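Local coordinates for protein catechol 2,3-dioxygenase (Rhodococcus sp., PDB 2WL9) that probably catalyses the iron-dependent extradiol (meta) ring cleavage of catechols with dioxygen, a step in the breakdown of aromatic hydrocarbons, at residues D22-A25 with G29-V32; N193-S198 with M214-H219; L229-K234 with D286-G291; C254-P257 with L261-P264. All coordinates share one frame; numbering follows the deposited sequence.

Contact 1 of 4, residues D22-A25 with G29-V32; sequences DYAA and GMQV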
loop_
_atom_site.group_PDB
_atom_site.type_symbol
_atom_site.label_atom_id
_atom_site.label_comp_id
_atom_site.label_asym_id
_atom_site.label_seq_id
_atom_site.Cartn_x
_atom_site.Cartn_y
_atom_site.Cartn_z
ATOM N N ASP C 22 10.228 -2.337 -43.076
ATOM C CA ASP C 22 10.978 -3.523 -42.637
ATOM C C ASP C 22 11.708 -3.279 -41.318
ATOM O O ASP C 22 11.735 -4.144 -40.442
ATOM C CB ASP C 22 11.990 -3.946 -43.710
ATOM C CG ASP C 22 11.345 -4.664 -44.891
ATOM O OD1 ASP C 22 10.105 -4.618 -45.052
ATOM O OD2 ASP C 22 12.101 -5.274 -45.675
ATOM N N TYR C 23 12.274 -2.082 -41.181
ATOM C CA TYR C 23 13.102 -1.725 -40.045
ATOM C C TYR C 23 12.278 -1.337 -38.821
ATOM O O TYR C 23 12.412 -1.953 -37.762
ATOM C CB TYR C 23 14.042 -0.593 -40.451
ATOM C CG TYR C 23 14.946 -0.048 -39.368
ATOM C CD1 TYR C 23 16.202 -0.608 -39.140
ATOM C CD2 TYR C 23 14.569 1.062 -38.608
ATOM C CE1 TYR C 23 17.053 -0.092 -38.166
ATOM C CE2 TYR C 23 15.419 1.587 -37.632
ATOM C CZ TYR C 23 16.659 1.004 -37.419
ATOM O OH TYR C 23 17.509 1.515 -36.453
ATOM N N ALA C 24 11.423 -0.327 -38.969
ATOM C CA ALA C 24 10.683 0.219 -37.828
ATOM C C ALA C 24 9.574 -0.707 -37.321
ATOM O O ALA C 24 9.314 -0.757 -36.119
ATOM C CB ALA C 24 10.124 1.586 -38.164
ATOM N N ALA C 25 8.922 -1.429 -38.226
ATOM C CA ALA C 25 7.900 -2.396 -37.815
ATOM C C ALA C 25 8.489 -3.786 -37.584
ATOM O O ALA C 25 8.304 -4.379 -36.514
ATOM C CB ALA C 25 6.756 -2.444 -38.823
ATOM N N GLY C 29 9.159 -2.979 -33.858
ATOM C CA GLY C 29 7.847 -3.339 -33.300
ATOM C C GLY C 29 6.798 -2.253 -33.448
ATOM O O GLY C 29 5.669 -2.393 -32.967
ATOM N N MET C 30 7.161 -1.166 -34.116
ATOM C CA MET C 30 6.195 -0.102 -34.406
ATOM C C MET C 30 5.109 -0.605 -35.346
ATOM O O MET C 30 5.279 -1.621 -36.011
ATOM C CB MET C 30 6.892 1.116 -35.003
ATOM C CG MET C 30 7.868 1.738 -34.038
ATOM S SD MET C 30 8.511 3.318 -34.568
ATOM C CE MET C 30 9.531 3.672 -33.142
ATOM N N GLN C 31 3.987 0.098 -35.373
ATOM C CA GLN C 31 2.884 -0.261 -36.248
ATOM C C GLN C 31 2.871 0.652 -37.459
ATOM O O GLN C 31 2.864 1.873 -37.320
ATOM C CB GLN C 31 1.548 -0.160 -35.510
ATOM C CG GLN C 31 0.362 -0.632 -36.345
ATOM C CD GLN C 31 -0.951 -0.570 -35.599
ATOM O OE1 GLN C 31 -1.008 -0.131 -34.452
ATOM N NE2 GLN C 31 -2.019 -1.004 -36.255
ATOM N N VAL C 32 2.875 0.056 -38.647
ATOM C CA VAL C 32 2.759 0.827 -39.880
ATOM C C VAL C 32 1.293 1.202 -40.092
ATOM O O VAL C 32 0.400 0.347 -40.016
ATOM C CB VAL C 32 3.302 0.056 -41.117
ATOM C CG1 VAL C 32 3.007 0.812 -42.393
ATOM C CG2 VAL C 32 4.810 -0.181 -40.994
#
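Ala24 and Ala25, where helix 17-24 gives way to a turn, meet Gly29 and Met30 on the way into strand 31-33, the first alpha-to-beta connection of the N-terminal vicinal oxygen chelate (VOC) module. Three residues separate the two segments, and backbone polar groups do much of the joining. The amide of Met30 donates to Ala24 O over 3.0 Å, arriving 18° out of the carbonyl plane, while Gly29 N makes a weak, bent bond to Ala25 O at 3.1 Å. Two successive carbonyls of this region are thereby matched to two successive amides of the returning chain. Gly29 turns the chain with a positive phi of 101°, a conformation readily taken by glycine. A CA-H...O contact reinforces the turn, with Ala25 CA 3.3 Å from Met30 O.

Apolar contacts flank this polar seam. Met30 holds CG beside its own backbone N (chi1 -63°), and the extended chain beyond carries SD past the methyl of Ala24, SD to CB 4.3 Å. Leu43 of strand 40-44 and Trp262 of the C-terminal module also touch both Ala24 and Met30, so the methionine is enclosed. On the strand, one branch of Val32 covers the methyl of the second alanine, CG2 lying 3.7 Å from Ala25 CB.

Contact 2 of 4, residues N193-S198 with M214-H219; sequences NDRHHS and MIEYTH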
loop_
_atom_site.group_PDB
_atom_site.type_symbol
_atom_site.label_atom_id
_atom_site.label_comp_id
_atom_site.label_asym_id
_atom_site.label_seq_id
_atom_site.Cartn_x
_atom_site.Cartn_y
_atom_site.Cartn_z
ATOM N N ASN C 193 9.118 16.462 -18.789
ATOM C CA ASN C 193 8.263 15.469 -18.132
ATOM C C ASN C 193 9.148 14.418 -17.467
ATOM O O ASN C 193 10.357 14.632 -17.311
ATOM C CB ASN C 193 7.296 14.819 -19.134
ATOM C CG ASN C 193 8.010 14.175 -20.304
ATOM O OD1 ASN C 193 8.960 13.410 -20.126
ATOM N ND2 ASN C 193 7.557 14.484 -21.513
ATOM N N ASP C 194 8.550 13.288 -17.091
ATOM C CA ASP C 194 9.268 12.226 -16.376
ATOM C C ASP C 194 10.353 11.531 -17.204
ATOM O O ASP C 194 11.167 10.802 -16.644
ATOM C CB ASP C 194 8.293 11.173 -15.837
ATOM C CG ASP C 194 7.669 11.561 -14.498
ATOM O OD1 ASP C 194 6.704 10.872 -14.089
ATOM O OD2 ASP C 194 8.129 12.533 -13.852
ATOM N N ARG C 195 10.369 11.727 -18.524
ATOM C CA ARG C 195 11.454 11.164 -19.328
ATOM C C ARG C 195 12.747 11.913 -19.037
ATOM O O ARG C 195 12.786 13.149 -19.134
ATOM C CB ARG C 195 11.144 11.191 -20.829
ATOM C CG ARG C 195 12.154 10.396 -21.639
ATOM C CD ARG C 195 11.848 10.405 -23.133
ATOM N NE ARG C 195 10.574 9.767 -23.483
ATOM C CZ ARG C 195 10.356 8.451 -23.509
ATOM N NH1 ARG C 195 11.312 7.587 -23.182
ATOM N NH2 ARG C 195 9.162 7.992 -23.857
ATOM N N HIS C 196 13.800 11.166 -18.696
ATOM C CA HIS C 196 15.064 11.777 -18.258
ATOM C C HIS C 196 15.430 12.995 -19.094
ATOM O O HIS C 196 15.732 14.060 -18.552
ATOM C CB HIS C 196 16.244 10.806 -18.277
ATOM C CG HIS C 196 17.542 11.481 -17.966
ATOM N ND1 HIS C 196 18.018 11.614 -16.679
ATOM C CD2 HIS C 196 18.427 12.126 -18.762
ATOM C CE1 HIS C 196 19.149 12.298 -16.699
ATOM N NE2 HIS C 196 19.420 12.621 -17.950
ATOM N N HIS C 197 15.435 12.809 -20.411
ATOM C CA HIS C 197 15.469 13.931 -21.348
ATOM C C HIS C 197 14.654 13.623 -22.603
ATOM O O HIS C 197 14.493 12.454 -22.974
ATOM C CB HIS C 197 16.909 14.366 -21.684
ATOM C CG HIS C 197 17.773 13.278 -22.244
ATOM N ND1 HIS C 197 18.117 13.212 -23.578
ATOM C CD2 HIS C 197 18.384 12.226 -21.649
ATOM C CE1 HIS C 197 18.899 12.164 -23.780
ATOM N NE2 HIS C 197 19.074 11.549 -22.626
ATOM N N SER C 198 14.116 14.684 -23.205
ATOM C CA SER C 198 13.436 14.642 -24.500
ATOM C C SER C 198 14.346 15.169 -25.602
ATOM O O SER C 198 14.103 14.932 -26.787
ATOM C CB SER C 198 12.193 15.529 -24.469
ATOM O OG SER C 198 11.326 15.153 -23.433
ATOM N N MET C 214 15.946 7.953 -29.610
ATOM C CA MET C 214 15.858 6.905 -28.629
ATOM C C MET C 214 14.389 6.551 -28.400
ATOM O O MET C 214 13.609 7.388 -28.252
ATOM C CB MET C 214 16.450 7.378 -27.341
ATOM C CG MET C 214 16.459 6.438 -26.300
ATOM S SD MET C 214 14.961 6.085 -25.380
ATOM C CE MET C 214 15.501 5.080 -24.191
ATOM N N ILE C 215 14.089 5.280 -28.437
ATOM C CA ILE C 215 12.796 4.705 -28.208
ATOM C C ILE C 215 12.937 3.677 -27.052
ATOM O O ILE C 215 13.936 3.009 -26.917
ATOM C CB ILE C 215 12.178 4.059 -29.446
ATOM C CG1 ILE C 215 12.999 2.894 -29.954
ATOM C CG2 ILE C 215 11.898 5.062 -30.540
ATOM C CD1 ILE C 215 12.491 2.278 -31.173
ATOM N N GLU C 216 11.910 3.603 -26.230
ATOM C CA GLU C 216 12.011 2.807 -25.016
ATOM C C GLU C 216 10.937 1.730 -24.962
ATOM O O GLU C 216 9.761 2.015 -25.181
ATOM C CB GLU C 216 11.921 3.733 -23.797
ATOM C CG GLU C 216 12.208 3.048 -22.467
ATOM C CD GLU C 216 12.031 3.974 -21.290
ATOM O OE1 GLU C 216 11.754 5.173 -21.502
ATOM O OE2 GLU C 216 12.150 3.494 -20.145
ATOM N N TYR C 217 11.352 0.493 -24.680
ATOM C CA TYR C 217 10.426 -0.609 -24.436
ATOM C C TYR C 217 10.057 -0.697 -22.957
ATOM O O TYR C 217 10.880 -0.368 -22.092
ATOM C CB TYR C 217 11.071 -1.930 -24.840
ATOM C CG TYR C 217 11.363 -2.086 -26.308
ATOM C CD1 TYR C 217 10.327 -2.190 -27.241
ATOM C CD2 TYR C 217 12.681 -2.172 -26.768
ATOM C CE1 TYR C 217 10.595 -2.364 -28.591
ATOM C CE2 TYR C 217 12.962 -2.344 -28.118
ATOM C CZ TYR C 217 11.913 -2.434 -29.022
ATOM O OH TYR C 217 12.182 -2.601 -30.356
ATOM N N THR C 218 8.838 -1.155 -22.661
ATOM C CA THR C 218 8.449 -1.429 -21.269
ATOM C C THR C 218 9.159 -2.670 -20.726
ATOM O O THR C 218 9.487 -2.737 -19.532
ATOM C CB THR C 218 6.915 -1.618 -21.081
ATOM O OG1 THR C 218 6.458 -2.708 -21.888
ATOM C CG2 THR C 218 6.144 -0.353 -21.429
ATOM N N HIS C 219 9.412 -3.632 -21.614
ATOM C CA HIS C 219 9.927 -4.938 -21.234
ATOM C C HIS C 219 11.326 -5.151 -21.798
ATOM O O HIS C 219 11.574 -4.932 -22.992
ATOM C CB HIS C 219 9.008 -6.047 -21.754
ATOM C CG HIS C 219 7.703 -6.160 -21.029
ATOM N ND1 HIS C 219 6.834 -5.102 -20.878
ATOM C CD2 HIS C 219 7.108 -7.223 -20.433
ATOM C CE1 HIS C 219 5.761 -5.504 -20.220
ATOM N NE2 HIS C 219 5.904 -6.787 -19.934
#
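Arg195 reaches from the loop between strands 184-191 and 199-201 to Glu216 on strand 210-217, and this single buried ion pair carries the contact. The backbones stay far apart, 10.1 Å between the CA atoms of Arg195 and Glu216, so the gap is bridged by side-chain length. Both chains leave with CG anti to the backbone N; Glu216 then runs straight, whereas Arg195 bends at chi3 (-63°) to swing its guanidinium round. The two pass alongside each other in opposite directions. NH1 of Arg195 lies 3.0 Å from OE1 of Glu216, which sits at the guanidinium edge near its plane, but the N-H...O angle is only 122° and the planar groups stand 73° apart. The salt bridge is thus one weak, bent bond, without the paired grip of a coplanar arrangement.

The firmer hold on the arginine comes from carbonyl groups: NE donates to Gln145 O, and NH2 to Val141 O and Gly146 O. The link therefore ties the loop and the Val141-Gly146 region to a strand of the metal-binding VOC sheet. Glu216 OE2 is held in turn by the amide of Ser268.

Away from this buried pair the segments diverge. The loop is shaped by an Asx turn, Asn193 OD1 accepting from Arg195 N at 2.7 Å in the carbonyl plane. At the other segment's exposed end, Thr218 OG1 and His219 ND1 share a hydrogen bond of 2.6 Å, well separated from the arginine.

Contact 3 of 4, residues L229-K234 with D286-G291; sequences LVRQQK and DNEVEG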
loop_
_atom_site.group_PDB
_atom_site.type_symbol
_atom_site.label_atom_id
_atom_site.label_comp_id
_atom_site.label_asym_id
_atom_site.label_seq_id
_atom_site.Cartn_x
_atom_site.Cartn_y
_atom_site.Cartn_z
ATOM N N LEU C 229 17.782 -9.213 -33.568
ATOM C CA LEU C 229 17.415 -8.977 -34.959
ATOM C C LEU C 229 18.390 -8.064 -35.697
ATOM O O LEU C 229 18.807 -8.386 -36.810
ATOM C CB LEU C 229 15.981 -8.435 -35.067
ATOM C CG LEU C 229 14.913 -9.415 -35.564
ATOM C CD1 LEU C 229 13.518 -8.817 -35.447
ATOM C CD2 LEU C 229 15.190 -9.848 -37.004
ATOM N N VAL C 230 18.749 -6.937 -35.078
ATOM C CA VAL C 230 19.731 -6.006 -35.646
ATOM C C VAL C 230 21.023 -6.742 -36.000
ATOM O O VAL C 230 21.567 -6.568 -37.103
ATOM C CB VAL C 230 20.032 -4.811 -34.679
ATOM C CG1 VAL C 230 21.251 -4.019 -35.138
ATOM C CG2 VAL C 230 18.828 -3.888 -34.572
ATOM N N ARG C 231 21.482 -7.570 -35.058
ATOM C CA ARG C 231 22.711 -8.352 -35.205
ATOM C C ARG C 231 22.579 -9.400 -36.309
ATOM O O ARG C 231 23.506 -9.604 -37.103
ATOM C CB ARG C 231 23.061 -9.037 -33.881
ATOM C CG ARG C 231 23.504 -8.097 -32.773
ATOM C CD ARG C 231 24.858 -7.502 -33.076
ATOM N NE ARG C 231 25.347 -6.649 -31.999
ATOM C CZ ARG C 231 26.396 -5.846 -32.121
ATOM N NH1 ARG C 231 27.048 -5.796 -33.275
ATOM N NH2 ARG C 231 26.789 -5.096 -31.101
ATOM N N GLN C 232 21.425 -10.067 -36.347
ATOM C CA GLN C 232 21.127 -11.069 -37.369
ATOM C C GLN C 232 21.050 -10.446 -38.769
ATOM O O GLN C 232 21.528 -11.035 -39.737
ATOM C CB GLN C 232 19.815 -11.796 -37.050
ATOM C CG GLN C 232 19.559 -13.038 -37.911
ATOM C CD GLN C 232 18.185 -13.653 -37.696
ATOM O OE1 GLN C 232 17.167 -12.953 -37.650
ATOM N NE2 GLN C 232 18.149 -14.974 -37.573
ATOM N N GLN C 233 20.458 -9.258 -38.865
ATOM C CA GLN C 233 20.267 -8.594 -40.162
ATOM C C GLN C 233 21.502 -7.797 -40.604
ATOM O O GLN C 233 21.466 -7.086 -41.615
ATOM C CB GLN C 233 19.012 -7.712 -40.146
ATOM C CG GLN C 233 17.701 -8.495 -40.026
ATOM C CD GLN C 233 16.481 -7.701 -40.484
ATOM O OE1 GLN C 233 16.588 -6.774 -41.293
ATOM N NE2 GLN C 233 15.308 -8.068 -39.965
ATOM N N LYS C 234 22.585 -7.938 -39.836
ATOM C CA LYS C 234 23.884 -7.314 -40.103
ATOM C C LYS C 234 23.824 -5.786 -40.214
ATOM O O LYS C 234 24.588 -5.174 -40.968
ATOM C CB LYS C 234 24.560 -7.948 -41.332
ATOM N N ASP C 286 30.473 0.464 -25.801
ATOM C CA ASP C 286 31.765 0.394 -26.467
ATOM C C ASP C 286 31.573 0.753 -27.928
ATOM O O ASP C 286 30.577 0.355 -28.541
ATOM C CB ASP C 286 32.334 -1.016 -26.346
ATOM C CG ASP C 286 32.339 -1.512 -24.915
ATOM O OD1 ASP C 286 33.223 -1.076 -24.147
ATOM O OD2 ASP C 286 31.448 -2.320 -24.559
ATOM N N ASN C 287 32.519 1.518 -28.467
ATOM C CA ASN C 287 32.487 1.923 -29.866
ATOM C C ASN C 287 32.679 0.735 -30.791
ATOM O O ASN C 287 33.578 -0.076 -30.590
ATOM C CB ASN C 287 33.543 2.995 -30.147
ATOM C CG ASN C 287 33.318 4.256 -29.334
ATOM O OD1 ASN C 287 33.699 4.333 -28.164
ATOM N ND2 ASN C 287 32.693 5.249 -29.950
ATOM N N GLU C 288 31.811 0.628 -31.790
ATOM C CA GLU C 288 31.909 -0.425 -32.787
ATOM C C GLU C 288 32.014 0.223 -34.174
ATOM O O GLU C 288 33.042 0.830 -34.490
ATOM C CB GLU C 288 30.713 -1.375 -32.663
ATOM C CG GLU C 288 30.869 -2.742 -33.327
ATOM C CD GLU C 288 29.718 -3.684 -32.986
ATOM O OE1 GLU C 288 29.170 -3.582 -31.866
ATOM O OE2 GLU C 288 29.357 -4.529 -33.835
ATOM N N VAL C 289 30.958 0.127 -34.984
ATOM C CA VAL C 289 30.961 0.693 -36.338
ATOM C C VAL C 289 31.026 2.220 -36.272
ATOM O O VAL C 289 30.135 2.869 -35.724
ATOM C CB VAL C 289 29.740 0.229 -37.179
ATOM C CG1 VAL C 289 29.856 0.735 -38.611
ATOM C CG2 VAL C 289 29.617 -1.294 -37.169
ATOM N N GLU C 290 32.099 2.784 -36.821
ATOM C CA GLU C 290 32.353 4.218 -36.695
ATOM C C GLU C 290 31.737 5.049 -37.822
ATOM O O GLU C 290 31.352 4.512 -38.863
ATOM C CB GLU C 290 33.858 4.488 -36.557
ATOM C CG GLU C 290 34.437 3.964 -35.245
ATOM C CD GLU C 290 35.840 4.471 -34.961
ATOM O OE1 GLU C 290 36.037 5.707 -34.910
ATOM O OE2 GLU C 290 36.739 3.626 -34.765
ATOM N N GLY C 291 31.625 6.355 -37.588
ATOM C CA GLY C 291 31.196 7.301 -38.624
ATOM C C GLY C 291 29.757 7.779 -38.557
ATOM O O GLY C 291 29.233 8.311 -39.541
#
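Arg231 and Glu288 face each other end-on and nearly in one plane, their guanidinium and carboxylate groups only 7° apart. NH1 of Arg231 gives a bond to OE2 of Glu288 at 2.7 Å and NH2 one to OE1 at 2.9 Å, both close to straight. Each oxygen accepts its N-H through the syn lone pair, and each lies close to the guanidinium plane. This is the classic bidentate salt bridge, in which two parallel bonds fix the rotation of both flat groups. The carboxylate is brought there by an extended chain with CG anti to the backbone N, while the arginine turns at chi2 (-70°) and then runs out straight. Arg231 was modelled in two conformers, so the grip described is that of one of them. A further partner, Gln240 NE2, donates to Glu288 OE1.

The pair lies near the surface, where helix 220-232 is about to end in a Schellman motif with Lys234 at its positive-phi position. The loop pairs with strand 237-240 through backbone bonds, Glu288 to Thr238, and Val237 touches both side chains of the salt bridge. Helix 220-232 is thus tied to the loop after strand 283-284, beside strand 237-240.

Contact 4 of 4, residues C254-P257 with L261-P264; sequences CANP and LWEP. With FE (Fe (III) ion), chain K.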
loop_
_atom_site.group_PDB
_atom_site.type_symbol
_atom_site.label_atom_id
_atom_site.label_comp_id
_atom_site.label_asym_id
_atom_site.label_seq_id
_atom_site.Cartn_x
_atom_site.Cartn_y
_atom_site.Cartn_z
ATOM N N CYS C 254 22.147 1.934 -33.179
ATOM C CA CYS C 254 22.274 1.246 -34.465
ATOM C C CYS C 254 21.796 2.104 -35.635
ATOM O O CYS C 254 21.009 3.032 -35.448
ATOM C CB CYS C 254 21.529 -0.096 -34.445
ATOM S SG CYS C 254 19.712 -0.007 -34.355
ATOM N N ALA C 255 22.274 1.781 -36.837
ATOM C CA ALA C 255 21.915 2.515 -38.058
ATOM C C ALA C 255 20.468 2.293 -38.477
ATOM O O ALA C 255 19.930 1.199 -38.329
ATOM C CB ALA C 255 22.845 2.130 -39.205
ATOM N N ASN C 256 19.846 3.338 -39.011
ATOM C CA ASN C 256 18.535 3.204 -39.646
ATOM C C ASN C 256 18.639 3.340 -41.184
ATOM O O ASN C 256 19.729 3.585 -41.704
ATOM C CB ASN C 256 17.505 4.158 -39.008
ATOM C CG ASN C 256 17.850 5.628 -39.186
ATOM O OD1 ASN C 256 18.248 6.076 -40.263
ATOM N ND2 ASN C 256 17.663 6.395 -38.124
ATOM N N PRO C 257 17.528 3.147 -41.917
ATOM C CA PRO C 257 17.600 3.210 -43.384
ATOM C C PRO C 257 17.984 4.572 -43.955
ATOM O O PRO C 257 18.296 4.655 -45.141
ATOM C CB PRO C 257 16.182 2.839 -43.825
ATOM C CG PRO C 257 15.613 2.091 -42.686
ATOM C CD PRO C 257 16.192 2.730 -41.466
ATOM N N LEU C 261 20.971 7.366 -36.631
ATOM C CA LEU C 261 20.888 6.351 -35.576
ATOM C C LEU C 261 19.571 6.283 -34.818
ATOM O O LEU C 261 18.979 7.303 -34.487
ATOM C CB LEU C 261 22.017 6.544 -34.561
ATOM C CG LEU C 261 23.460 6.450 -35.052
ATOM C CD1 LEU C 261 24.382 6.801 -33.909
ATOM C CD2 LEU C 261 23.749 5.056 -35.549
ATOM N N TRP C 262 19.131 5.059 -34.541
ATOM C CA TRP C 262 18.097 4.825 -33.537
ATOM C C TRP C 262 18.712 4.120 -32.332
ATOM O O TRP C 262 19.607 3.284 -32.479
ATOM C CB TRP C 262 16.943 4.006 -34.112
ATOM C CG TRP C 262 15.925 4.827 -34.840
ATOM C CD1 TRP C 262 16.102 6.075 -35.375
ATOM C CD2 TRP C 262 14.577 4.447 -35.149
ATOM N NE1 TRP C 262 14.943 6.502 -35.977
ATOM C CE2 TRP C 262 13.993 5.520 -35.858
ATOM C CE3 TRP C 262 13.805 3.302 -34.891
ATOM C CZ2 TRP C 262 12.670 5.488 -36.316
ATOM C CZ3 TRP C 262 12.482 3.269 -35.353
ATOM C CH2 TRP C 262 11.931 4.360 -36.051
ATOM N N GLU C 263 18.214 4.465 -31.150
ATOM C CA GLU C 263 18.738 3.956 -29.899
ATOM C C GLU C 263 17.621 3.249 -29.117
ATOM O O GLU C 263 16.973 3.865 -28.277
ATOM C CB GLU C 263 19.348 5.113 -29.093
ATOM C CG GLU C 263 20.065 4.712 -27.801
ATOM C CD GLU C 263 20.142 5.855 -26.788
ATOM O OE1 GLU C 263 19.805 7.008 -27.137
ATOM O OE2 GLU C 263 20.557 5.607 -25.643
ATOM N N PRO C 264 17.384 1.954 -29.410
ATOM C CA PRO C 264 16.410 1.181 -28.644
ATOM C C PRO C 264 16.881 1.026 -27.203
ATOM O O PRO C 264 18.064 0.779 -26.965
ATOM C CB PRO C 264 16.409 -0.180 -29.347
ATOM C CG PRO C 264 16.931 0.102 -30.713
ATOM C CD PRO C 264 17.953 1.160 -30.514
HETATM FE FE FE K . 20.429 9.037 -26.233
#
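Cys254 and Trp262 form an antiparallel hydrogen-bonded pair, Cys254 N to Trp262 O at 3.0 Å and Trp262 N to Cys254 O at 2.9 Å. Next to it, Ala255 and Leu261 make a non-hydrogen-bonded pair with CA atoms 4.7 Å apart, and CD2 of Leu261 curls back to 3.4 Å from Cys254 O.

Asn256 crosses the indole of Trp262 at about a right angle, amide and ring planes 83° apart. Its CG lies between the backbone N and carbonyl carbon (chi1 63°), with CB over one ring face and ND2 3.2 Å from CD1 of the tryptophan. OD1 of Asn256 bonds to Ser258 N, which holds the amide in the turn. On the same face as Trp262, the Cys254 thiol nears the Pro264 ring, SG to CD 4.4 Å.

Glu263 points away from the partner strand, its extended chain bringing OE1 to 2.3 Å from the iron. Thr251 OG1 bonds to OE2, probably steadying the carboxylate. Tyr253, on the partner strand, is also part of the metal site. This beta hairpin, strands 250-255 and 261-266, thus supplies the glutamate that joins His149 and His212 in the two-histidine, one-carboxylate facial triad characteristic of type I extradiol dioxygenases.

In the fold
Contact 4 is the hub and the one that reaches the iron. Contact 1 leans on it from the N-terminal module: Tyr23 OH lies 3.1 Å from Ala255 O, a probable hydrogen bond, and the Tyr23 ring meets Trp262 edge-to-face. Contact 2 shares its sheet, strands 210-217 and 261-266 being neighbours, with Ile215 N 3.2 Å from Glu263 O. The side chain of Arg195 in contact 2 is about 9 Å from the bound Fe (III) ion. Met30 of contact 1 also packs on Ile215. Contact 3 is the most peripheral, yet its centre is about 9 Å from that of contact 4, which is nested in the chain loop it closes, and Val230 CG2 approaches Cys254 SG at 4.0 Å.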